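Local coordinates for protein vanadium-dependent haloperoxidase (Zobellia galactanivorans, PDB 4CIT) that binds vanadate and, as a bacterial vanadium-dependent iodoperoxidase, probably uses it to oxidise iodide with hydrogen peroxide, at residues A[379-390]-A[402-410]; A[104-115]-A[148-157]. All coordinates share one frame; numbering follows the deposited sequence. Where two conformers were deposited one is given.

Contact 1: residues A[379-390]-A[402-410]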
loop_
_atom_site.group_PDB
_atom_site.type_symbol
_atom_site.label_atom_id
_atom_site.label_comp_id
_atom_site.label_asym_id
_atom_site.label_seq_id
_atom_site.Cartn_x
_atom_site.Cartn_y
_atom_site.Cartn_z
ATOM N N LEU A 379 -4.835 -6.795 8.877
ATOM C CA LEU A 379 -4.648 -8.222 8.659
ATOM C C LEU A 379 -4.813 -9.003 9.956
ATOM O O LEU A 379 -5.280 -10.151 9.948
ATOM C CB LEU A 379 -3.262 -8.502 8.006
ATOM C CG LEU A 379 -3.197 -7.920 6.572
ATOM C CD1 LEU A 379 -1.785 -8.143 6.026
ATOM C CD2 LEU A 379 -4.187 -8.456 5.578
ATOM N N THR A 380 -4.387 -8.380 11.052
ATOM C CA THR A 380 -4.628 -9.012 12.362
ATOM C C THR A 380 -6.131 -9.166 12.628
ATOM O O THR A 380 -6.595 -10.182 13.125
ATOM C CB THR A 380 -3.939 -8.264 13.445
ATOM O OG1 THR A 380 -2.531 -8.206 13.114
ATOM C CG2 THR A 380 -4.181 -8.937 14.842
ATOM N N GLU A 381 -6.909 -8.174 12.274
ATOM C CA GLU A 381 -8.338 -8.214 12.470
ATOM C C GLU A 381 -8.969 -9.254 11.546
ATOM O O GLU A 381 -9.840 -9.995 12.001
ATOM C CB GLU A 381 -9.005 -6.892 12.192
ATOM C CG GLU A 381 -10.520 -6.842 12.526
ATOM C CD GLU A 381 -11.483 -7.380 11.449
ATOM O OE1 GLU A 381 -11.323 -7.071 10.237
ATOM O OE2 GLU A 381 -12.440 -8.160 11.836
ATOM N N VAL A 382 -8.505 -9.366 10.321
ATOM C CA VAL A 382 -9.101 -10.358 9.374
ATOM C C VAL A 382 -8.685 -11.781 9.619
ATOM O O VAL A 382 -9.580 -12.699 9.645
ATOM C CB VAL A 382 -8.818 -9.940 7.899
ATOM C CG1 VAL A 382 -9.172 -11.021 6.872
ATOM C CG2 VAL A 382 -9.453 -8.654 7.614
ATOM N N PHE A 383 -7.390 -12.035 9.821
ATOM C CA PHE A 383 -6.796 -13.351 9.840
ATOM C C PHE A 383 -6.315 -13.808 11.223
ATOM O O PHE A 383 -6.035 -14.985 11.425
ATOM C CB PHE A 383 -5.635 -13.449 8.888
ATOM C CG PHE A 383 -6.002 -13.307 7.456
ATOM C CD1 PHE A 383 -6.745 -14.311 6.837
ATOM C CD2 PHE A 383 -5.597 -12.209 6.729
ATOM C CE1 PHE A 383 -7.036 -14.241 5.456
ATOM C CE2 PHE A 383 -5.975 -12.096 5.369
ATOM C CZ PHE A 383 -6.643 -13.144 4.759
ATOM N N GLY A 384 -6.245 -12.873 12.152
ATOM C CA GLY A 384 -5.967 -13.180 13.577
ATOM C C GLY A 384 -4.532 -12.787 13.943
ATOM O O GLY A 384 -3.705 -12.438 13.074
ATOM N N ASP A 385 -4.305 -12.718 15.258
ATOM C CA ASP A 385 -2.974 -12.500 15.860
ATOM C C ASP A 385 -2.266 -13.761 15.874
ATOM O O ASP A 385 -2.843 -14.810 15.685
ATOM C CB ASP A 385 -3.069 -11.865 17.279
ATOM C CG ASP A 385 -1.726 -11.164 17.741
ATOM O OD1 ASP A 385 -0.790 -10.917 16.924
ATOM O OD2 ASP A 385 -1.659 -10.868 18.967
ATOM N N ASN A 386 -0.946 -13.683 16.038
ATOM C CA ASN A 386 -0.127 -14.873 16.023
ATOM C C ASN A 386 -0.250 -15.680 14.732
ATOM O O ASN A 386 -0.211 -16.906 14.719
ATOM C CB ASN A 386 -0.339 -15.733 17.306
ATOM C CG ASN A 386 0.215 -15.067 18.536
ATOM O OD1 ASN A 386 1.070 -14.170 18.463
ATOM N ND2 ASN A 386 -0.303 -15.460 19.697
ATOM N N PHE A 387 -0.402 -14.954 13.594
ATOM C CA PHE A 387 -0.505 -15.578 12.313
ATOM C C PHE A 387 0.912 -15.729 11.750
ATOM O O PHE A 387 1.543 -14.742 11.305
ATOM C CB PHE A 387 -1.365 -14.724 11.342
ATOM C CG PHE A 387 -1.706 -15.397 10.081
ATOM C CD1 PHE A 387 -0.828 -15.371 9.015
ATOM C CD2 PHE A 387 -2.902 -16.068 9.923
ATOM C CE1 PHE A 387 -1.107 -16.032 7.832
ATOM C CE2 PHE A 387 -3.206 -16.719 8.734
ATOM C CZ PHE A 387 -2.310 -16.698 7.685
ATOM N N SER A 388 1.439 -16.945 11.798
ATOM C CA SER A 388 2.800 -17.146 11.336
ATOM C C SER A 388 2.800 -17.304 9.798
ATOM O O SER A 388 1.903 -17.858 9.162
ATOM C CB SER A 388 3.489 -18.307 12.071
ATOM O OG SER A 388 2.887 -19.498 11.623
ATOM N N PHE A 389 3.837 -16.786 9.173
ATOM C CA PHE A 389 3.959 -16.864 7.739
ATOM C C PHE A 389 5.370 -16.691 7.258
ATOM O O PHE A 389 6.252 -16.113 7.964
ATOM C CB PHE A 389 2.997 -15.833 7.012
ATOM C CG PHE A 389 3.327 -14.398 7.227
ATOM C CD1 PHE A 389 2.878 -13.764 8.349
ATOM C CD2 PHE A 389 4.096 -13.671 6.281
ATOM C CE1 PHE A 389 3.223 -12.414 8.606
ATOM C CE2 PHE A 389 4.386 -12.349 6.497
ATOM C CZ PHE A 389 3.940 -11.710 7.649
ATOM N N ASP A 390 5.621 -17.298 6.088
ATOM C CA ASP A 390 6.862 -17.092 5.316
ATOM C C ASP A 390 6.623 -16.056 4.275
ATOM O O ASP A 390 5.744 -16.234 3.382
ATOM C CB ASP A 390 7.267 -18.404 4.679
ATOM C CG ASP A 390 7.669 -19.457 5.721
ATOM O OD1 ASP A 390 8.133 -19.124 6.823
ATOM O OD2 ASP A 390 7.446 -20.665 5.456
ATOM N N ARG A 402 11.918 -14.340 4.404
ATOM C CA ARG A 402 11.998 -14.145 5.875
ATOM C C ARG A 402 10.705 -14.592 6.490
ATOM O O ARG A 402 9.644 -14.456 5.840
ATOM C CB ARG A 402 12.317 -12.678 6.268
ATOM C CG ARG A 402 13.653 -12.107 5.783
ATOM C CD ARG A 402 13.973 -10.722 6.315
ATOM N NE ARG A 402 14.005 -10.592 7.746
ATOM C CZ ARG A 402 15.017 -11.025 8.534
ATOM N NH1 ARG A 402 16.138 -11.553 8.002
ATOM N NH2 ARG A 402 14.955 -10.883 9.849
ATOM N N SER A 403 10.791 -15.180 7.688
ATOM C CA SER A 403 9.639 -15.802 8.370
ATOM C C SER A 403 9.216 -14.909 9.518
ATOM O O SER A 403 10.071 -14.273 10.129
ATOM C CB SER A 403 10.059 -17.184 8.841
ATOM O OG SER A 403 10.220 -17.977 7.608
ATOM N N PHE A 404 7.923 -14.912 9.834
ATOM C CA PHE A 404 7.369 -14.089 10.884
ATOM C C PHE A 404 6.366 -14.823 11.712
ATOM O O PHE A 404 5.716 -15.774 11.236
ATOM C CB PHE A 404 6.665 -12.835 10.240
ATOM C CG PHE A 404 7.635 -11.986 9.513
ATOM C CD1 PHE A 404 8.458 -11.135 10.199
ATOM C CD2 PHE A 404 7.774 -12.070 8.163
ATOM C CE1 PHE A 404 9.422 -10.357 9.508
ATOM C CE2 PHE A 404 8.685 -11.248 7.479
ATOM C CZ PHE A 404 9.530 -10.389 8.187
ATOM N N LYS A 405 6.260 -14.437 12.984
ATOM C CA LYS A 405 5.335 -15.138 13.862
ATOM C C LYS A 405 3.971 -14.484 13.864
ATOM O O LYS A 405 2.966 -15.077 14.421
ATOM C CB LYS A 405 5.849 -15.179 15.285
ATOM C CG LYS A 405 7.244 -15.785 15.376
ATOM C CD LYS A 405 7.553 -16.274 16.798
ATOM C CE LYS A 405 8.960 -16.875 16.872
ATOM N NZ LYS A 405 9.047 -18.085 15.996
ATOM N N SER A 406 3.899 -13.257 13.358
ATOM C CA SER A 406 2.642 -12.473 13.336
ATOM C C SER A 406 2.740 -11.282 12.348
ATOM O O SER A 406 3.883 -10.854 12.033
ATOM C CB SER A 406 2.345 -11.947 14.762
ATOM O OG SER A 406 3.239 -10.912 15.147
ATOM N N PHE A 407 1.600 -10.715 11.952
ATOM C CA PHE A 407 1.680 -9.467 11.191
ATOM C C PHE A 407 2.341 -8.353 11.978
ATOM O O PHE A 407 3.112 -7.551 11.386
ATOM C CB PHE A 407 0.325 -9.018 10.716
ATOM C CG PHE A 407 -0.425 -10.092 9.975
ATOM C CD1 PHE A 407 0.055 -10.617 8.776
ATOM C CD2 PHE A 407 -1.609 -10.588 10.497
ATOM C CE1 PHE A 407 -0.668 -11.580 8.098
ATOM C CE2 PHE A 407 -2.317 -11.567 9.829
ATOM C CZ PHE A 407 -1.828 -12.048 8.617
ATOM N N LYS A 408 2.071 -8.316 13.293
ATOM C CA LYS A 408 2.656 -7.300 14.227
ATOM C C LYS A 408 4.176 -7.369 14.222
ATOM O O LYS A 408 4.865 -6.339 14.112
ATOM C CB LYS A 408 2.119 -7.466 15.636
ATOM C CG LYS A 408 2.509 -6.292 16.536
ATOM C CD LYS A 408 2.177 -6.572 17.998
ATOM C CE LYS A 408 2.928 -5.673 19.001
ATOM N NZ LYS A 408 4.379 -5.431 18.737
ATOM N N GLN A 409 4.697 -8.565 14.246
ATOM C CA GLN A 409 6.146 -8.785 14.216
ATOM C C GLN A 409 6.776 -8.327 12.926
ATOM O O GLN A 409 7.798 -7.646 12.923
ATOM C CB GLN A 409 6.528 -10.199 14.581
ATOM C CG GLN A 409 8.050 -10.415 14.664
ATOM C CD GLN A 409 8.419 -11.886 14.687
ATOM O OE1 GLN A 409 8.128 -12.638 13.762
ATOM N NE2 GLN A 409 9.009 -12.330 15.827
ATOM N N ALA A 410 6.148 -8.653 11.814
ATOM C CA ALA A 410 6.572 -8.121 10.525
ATOM C C ALA A 410 6.549 -6.605 10.490
ATOM O O ALA A 410 7.502 -6.022 9.944
ATOM C CB ALA A 410 5.772 -8.671 9.401
HETATM O O HOH W 1 -0.419 -9.587 14.509
HETATM O O HOH W 2 -0.785 -12.062 13.268
HETATM O O HOH W 3 2.837 -17.334 15.647
#
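Phe389 and Phe404 form an antiparallel hydrogen-bonded pair, an example of a two-stranded sheet whose side chains also pack across it. Phe404 N reaches Phe389 O at 2.8 Å, while Phe389 N returns to Phe404 O at 3.0 Å. At the next, non-hydrogen-bonded pair, the Ser403 hydroxyl gives its proton to Asp390 OD1, meeting the carboxylate from above its plane. Where the backbones diverge, two waters bridge the segments: one joins Gly384 O to the amides of Phe387 and Phe407, another links Thr380 OG1 and Asp385 OD1 to Lys408 N. Thr380 OG1 is also hydrogen-bonded to Ser376 O of its own helix.

The residue most covered by the contact is Phe407, whose ring packs against the end of helix 367-383. Leu379 CB lies over the centre of one face, 3.6 Å from the ring centroid, and Phe383 CB meets the edge. Phe387 runs nearly parallel to Phe407, planes 12° apart, but offset so much that little of one ring faces the other; CD1 of Phe387 comes 3.5 Å from Phe407 CZ. With chi1 at 67°, the Phe389 ring swings toward the partner strand, where Phe404 CB covers one face and Phe389 CE1 comes near Phe407 CD1. The whole is a beta hairpin with an aromatic cluster, set between helices 367-383 and 407-420 of the PAP2 fold, which carry the vanadate-pocket residues Gly367, His368 and Arg418.

Contact 2: residues A[104-115]-A[148-157]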
loop_
_atom_site.group_PDB
_atom_site.type_symbol
_atom_site.label_atom_id
_atom_site.label_comp_id
_atom_site.label_asym_id
_atom_site.label_seq_id
_atom_site.Cartn_x
_atom_site.Cartn_y
_atom_site.Cartn_z
ATOM N N LYS A 104 -30.454 -12.253 -16.983
ATOM C CA LYS A 104 -29.271 -12.838 -17.557
ATOM C C LYS A 104 -28.623 -13.695 -16.511
ATOM O O LYS A 104 -28.762 -13.430 -15.319
ATOM C CB LYS A 104 -28.333 -11.743 -17.969
ATOM C CG LYS A 104 -28.769 -11.164 -19.304
ATOM C CD LYS A 104 -28.045 -9.887 -19.577
ATOM C CE LYS A 104 -28.692 -9.209 -20.789
ATOM N NZ LYS A 104 -28.348 -9.967 -22.003
ATOM N N THR A 105 -27.917 -14.706 -16.956
ATOM C CA THR A 105 -27.118 -15.589 -16.057
ATOM C C THR A 105 -25.732 -14.918 -16.079
ATOM O O THR A 105 -25.085 -14.755 -17.145
ATOM C CB THR A 105 -27.045 -17.031 -16.554
ATOM O OG1 THR A 105 -28.383 -17.612 -16.470
ATOM C CG2 THR A 105 -26.181 -17.871 -15.674
ATOM N N ILE A 106 -25.310 -14.478 -14.901
ATOM C CA ILE A 106 -24.005 -13.820 -14.790
ATOM C C ILE A 106 -23.162 -14.543 -13.767
ATOM O O ILE A 106 -23.641 -14.892 -12.655
ATOM C CB ILE A 106 -24.282 -12.395 -14.314
ATOM C CG1 ILE A 106 -24.875 -11.579 -15.465
ATOM C CG2 ILE A 106 -23.012 -11.676 -13.836
ATOM C CD1 ILE A 106 -25.559 -10.326 -14.994
ATOM N N ASN A 107 -21.864 -14.657 -14.048
ATOM C CA ASN A 107 -20.945 -15.293 -13.083
ATOM C C ASN A 107 -20.311 -14.037 -12.392
ATOM O O ASN A 107 -19.566 -13.264 -13.033
ATOM C CB ASN A 107 -19.886 -16.096 -13.798
ATOM C CG ASN A 107 -18.802 -16.624 -12.853
ATOM O OD1 ASN A 107 -18.397 -15.972 -11.855
ATOM N ND2 ASN A 107 -18.366 -17.871 -13.127
ATOM N N TYR A 108 -20.730 -13.795 -11.148
ATOM C CA TYR A 108 -20.355 -12.541 -10.487
ATOM C C TYR A 108 -18.858 -12.471 -10.187
ATOM O O TYR A 108 -18.288 -11.369 -10.175
ATOM C CB TYR A 108 -21.210 -12.300 -9.211
ATOM C CG TYR A 108 -22.703 -12.372 -9.519
ATOM C CD1 TYR A 108 -23.281 -11.514 -10.403
ATOM C CD2 TYR A 108 -23.471 -13.350 -8.978
ATOM C CE1 TYR A 108 -24.626 -11.591 -10.673
ATOM C CE2 TYR A 108 -24.787 -13.457 -9.268
ATOM C CZ TYR A 108 -25.360 -12.547 -10.102
ATOM O OH TYR A 108 -26.702 -12.697 -10.434
ATOM N N GLU A 109 -18.234 -13.577 -9.878
ATOM C CA GLU A 109 -16.761 -13.557 -9.690
ATOM C C GLU A 109 -16.038 -13.161 -10.962
ATOM O O GLU A 109 -15.024 -12.431 -10.973
ATOM C CB GLU A 109 -16.265 -14.916 -9.205
ATOM C CG GLU A 109 -16.855 -15.193 -7.862
ATOM C CD GLU A 109 -16.524 -16.589 -7.344
ATOM O OE1 GLU A 109 -15.844 -17.389 -8.047
ATOM O OE2 GLU A 109 -16.977 -16.914 -6.234
ATOM N N LEU A 110 -16.526 -13.692 -12.091
ATOM C CA LEU A 110 -15.993 -13.312 -13.395
ATOM C C LEU A 110 -16.161 -11.772 -13.575
ATOM O O LEU A 110 -15.257 -11.074 -13.949
ATOM C CB LEU A 110 -16.713 -14.135 -14.481
ATOM C CG LEU A 110 -16.304 -13.891 -15.928
ATOM C CD1 LEU A 110 -14.850 -14.209 -16.093
ATOM C CD2 LEU A 110 -17.146 -14.726 -16.876
ATOM N N ALA A 111 -17.343 -11.252 -13.330
ATOM C CA ALA A 111 -17.579 -9.812 -13.441
ATOM C C ALA A 111 -16.655 -9.015 -12.568
ATOM O O ALA A 111 -16.095 -8.020 -13.019
ATOM C CB ALA A 111 -18.999 -9.437 -13.146
ATOM N N ALA A 112 -16.408 -9.530 -11.357
ATOM C CA ALA A 112 -15.511 -8.850 -10.376
ATOM C C ALA A 112 -14.089 -8.791 -10.929
ATOM O O ALA A 112 -13.445 -7.740 -10.778
ATOM C CB ALA A 112 -15.563 -9.552 -9.045
ATOM N N VAL A 113 -13.565 -9.891 -11.493
ATOM C CA VAL A 113 -12.218 -9.899 -12.110
ATOM C C VAL A 113 -12.142 -8.935 -13.296
ATOM O O VAL A 113 -11.179 -8.200 -13.449
ATOM C CB VAL A 113 -11.667 -11.295 -12.466
ATOM C CG1 VAL A 113 -10.280 -11.126 -13.049
ATOM C CG2 VAL A 113 -11.685 -12.138 -11.169
ATOM N N VAL A 114 -13.178 -8.879 -14.084
ATOM C CA VAL A 114 -13.228 -7.988 -15.244
ATOM C C VAL A 114 -13.160 -6.557 -14.773
ATOM O O VAL A 114 -12.395 -5.753 -15.292
ATOM C CB VAL A 114 -14.564 -8.224 -16.046
ATOM C CG1 VAL A 114 -14.902 -7.059 -16.954
ATOM C CG2 VAL A 114 -14.462 -9.446 -16.965
ATOM N N ALA A 115 -13.973 -6.225 -13.755
ATOM C CA ALA A 115 -13.927 -4.836 -13.159
ATOM C C ALA A 115 -12.510 -4.473 -12.638
ATOM O O ALA A 115 -11.992 -3.348 -12.891
ATOM C CB ALA A 115 -14.986 -4.714 -12.098
ATOM N N LEU A 148 -22.244 -16.710 -21.289
ATOM C CA LEU A 148 -21.942 -16.402 -19.919
ATOM C C LEU A 148 -20.812 -15.336 -19.853
ATOM O O LEU A 148 -20.866 -14.405 -19.001
ATOM C CB LEU A 148 -21.520 -17.641 -19.189
ATOM C CG LEU A 148 -21.192 -17.428 -17.714
ATOM C CD1 LEU A 148 -22.402 -16.906 -16.952
ATOM C CD2 LEU A 148 -20.682 -18.738 -17.120
ATOM N N PHE A 149 -19.791 -15.500 -20.668
ATOM C CA PHE A 149 -18.673 -14.565 -20.715
ATOM C C PHE A 149 -19.120 -13.190 -21.120
ATOM O O PHE A 149 -18.858 -12.224 -20.404
ATOM C CB PHE A 149 -17.572 -15.043 -21.658
ATOM C CG PHE A 149 -16.598 -13.966 -22.070
ATOM C CD1 PHE A 149 -15.679 -13.463 -21.131
ATOM C CD2 PHE A 149 -16.605 -13.394 -23.344
ATOM C CE1 PHE A 149 -14.779 -12.464 -21.503
ATOM C CE2 PHE A 149 -15.758 -12.320 -23.664
ATOM C CZ PHE A 149 -14.819 -11.932 -22.761
ATOM N N SER A 150 -19.892 -13.097 -22.202
ATOM C CA SER A 150 -20.368 -11.830 -22.676
ATOM C C SER A 150 -21.208 -11.038 -21.621
ATOM O O SER A 150 -21.001 -9.795 -21.385
ATOM C CB SER A 150 -21.244 -12.031 -23.940
ATOM O OG SER A 150 -21.586 -10.719 -24.389
ATOM N N ASP A 151 -22.154 -11.742 -20.993
ATOM C CA ASP A 151 -23.096 -11.106 -20.045
ATOM C C ASP A 151 -22.336 -10.703 -18.804
ATOM O O ASP A 151 -22.564 -9.624 -18.236
ATOM C CB ASP A 151 -24.238 -12.047 -19.657
ATOM C CG ASP A 151 -25.248 -12.274 -20.864
ATOM O OD1 ASP A 151 -25.293 -11.430 -21.749
ATOM O OD2 ASP A 151 -25.930 -13.263 -20.854
ATOM N N SER A 152 -21.422 -11.577 -18.387
ATOM C CA SER A 152 -20.624 -11.307 -17.179
ATOM C C SER A 152 -19.634 -10.139 -17.352
ATOM O O SER A 152 -19.483 -9.215 -16.460
ATOM C CB SER A 152 -19.933 -12.573 -16.669
ATOM O OG SER A 152 -20.835 -13.615 -16.480
ATOM N N LYS A 153 -18.929 -10.160 -18.478
ATOM C CA LYS A 153 -18.055 -9.025 -18.823
ATOM C C LYS A 153 -18.751 -7.693 -18.882
ATOM O O LYS A 153 -18.276 -6.650 -18.384
ATOM C CB LYS A 153 -17.364 -9.297 -20.175
ATOM C CG LYS A 153 -16.552 -8.098 -20.650
ATOM C CD LYS A 153 -15.743 -8.356 -21.919
ATOM C CE LYS A 153 -16.564 -8.623 -23.090
ATOM N NZ LYS A 153 -16.510 -7.339 -23.851
ATOM N N ALA A 154 -19.953 -7.691 -19.500
ATOM C CA ALA A 154 -20.740 -6.496 -19.612
ATOM C C ALA A 154 -21.085 -5.904 -18.250
ATOM O O ALA A 154 -21.035 -4.676 -18.079
ATOM C CB ALA A 154 -22.003 -6.747 -20.448
ATOM N N TYR A 155 -21.423 -6.728 -17.288
ATOM C CA TYR A 155 -21.776 -6.254 -15.943
ATOM C C TYR A 155 -20.505 -5.720 -15.268
ATOM O O TYR A 155 -20.564 -4.658 -14.631
ATOM C CB TYR A 155 -22.438 -7.314 -15.121
ATOM C CG TYR A 155 -22.851 -6.870 -13.743
ATOM C CD1 TYR A 155 -23.570 -5.731 -13.565
ATOM C CD2 TYR A 155 -22.435 -7.544 -12.650
ATOM C CE1 TYR A 155 -23.875 -5.286 -12.314
ATOM C CE2 TYR A 155 -22.727 -7.097 -11.364
ATOM C CZ TYR A 155 -23.388 -5.960 -11.227
ATOM O OH TYR A 155 -23.733 -5.456 -10.001
ATOM N N GLY A 156 -19.430 -6.484 -15.324
ATOM C CA GLY A 156 -18.131 -6.013 -14.785
ATOM C C GLY A 156 -17.693 -4.635 -15.297
ATOM O O GLY A 156 -17.256 -3.774 -14.535
ATOM N N LEU A 157 -17.875 -4.391 -16.591
ATOM C CA LEU A 157 -17.557 -3.146 -17.188
ATOM C C LEU A 157 -18.532 -2.021 -16.802
ATOM O O LEU A 157 -18.102 -0.861 -16.627
ATOM C CB LEU A 157 -17.398 -3.282 -18.695
ATOM C CG LEU A 157 -16.241 -4.190 -19.237
ATOM C CD1 LEU A 157 -16.267 -4.190 -20.762
ATOM C CD2 LEU A 157 -14.880 -3.761 -18.747
HETATM O O HOH W 4 -25.251 -15.642 -19.632
HETATM O O HOH W 5 -28.393 -15.280 -19.715
#
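Ser152 OG is gripped from both segments. Ser152 OG accepts from Asn107 N at 2.8 Å in an almost perfectly straight bond (178°), and donates to Leu148 O at 2.6 Å, one turn back in its helix. The hydroxyl lies beside its own backbone N (chi1 -54°), which turns it back toward Leu148 O and within reach of Asn107 N. Leu148 O is in turn held by two donors from opposite faces of its plane, Ser152 OG and the helical amide of Ser152.

Asn107 thereby has its main chain fixed just where its side chain is used as an N-cap: Asn107 OD1 accepts from Leu110 N at 3.0 Å, above the carbonyl plane. Leu148 CD1 packs against the adjoining backbone, 3.4 Å from Thr105 O. Nearer the surface, Lys104 NZ makes a long, weak salt bridge to Asp151 OD1, whereas a water couples Asp151 OD2 to Thr105 O.

Farther along, helices 108-115 and 148-157 cross at 48°, with axes only 7.5 Å apart. Gly156, with no side chain, lets its CA come 3.4 Å from Ala111 O, and the methyls of Ala111 and Ala115 rest on Ser152 O and Gly156 O. Val114 CG1 completes the seam against Leu157 CD2, 3.8 Å away. Tyr155 touches Ala111 CB, its hydroxyl bound to Pro98 O.

The chemistry is that of a close helix crossing where Ala111, Ala115 and Gly156 let the backbones approach and one buried hydroxyl satisfies an amide at the helix start, while the charged pair is long and its hydrogen bond weak.

From the N terminus, the chain first passes through helices 38-55 and 59-80, then contact 2 closes a largely helical loop in which helix 128-144 returns the chain so that helix 146-167 lies against the start of helix 108-123. Much later, contact 1 closes a shorter one, the hairpin loop between strands 389-391 and 402-404, which joins helix 367-383 to helix 407-420. The two loops follow in series, neither enclosing nor crossing the other, and their centres lie about 34 Å apart. Helix 307-335 relates them: Phe307 at its start packs on Ala112 and Val113, Phe312 on Val382, and Lys332 near its end belongs to the vanadate pocket.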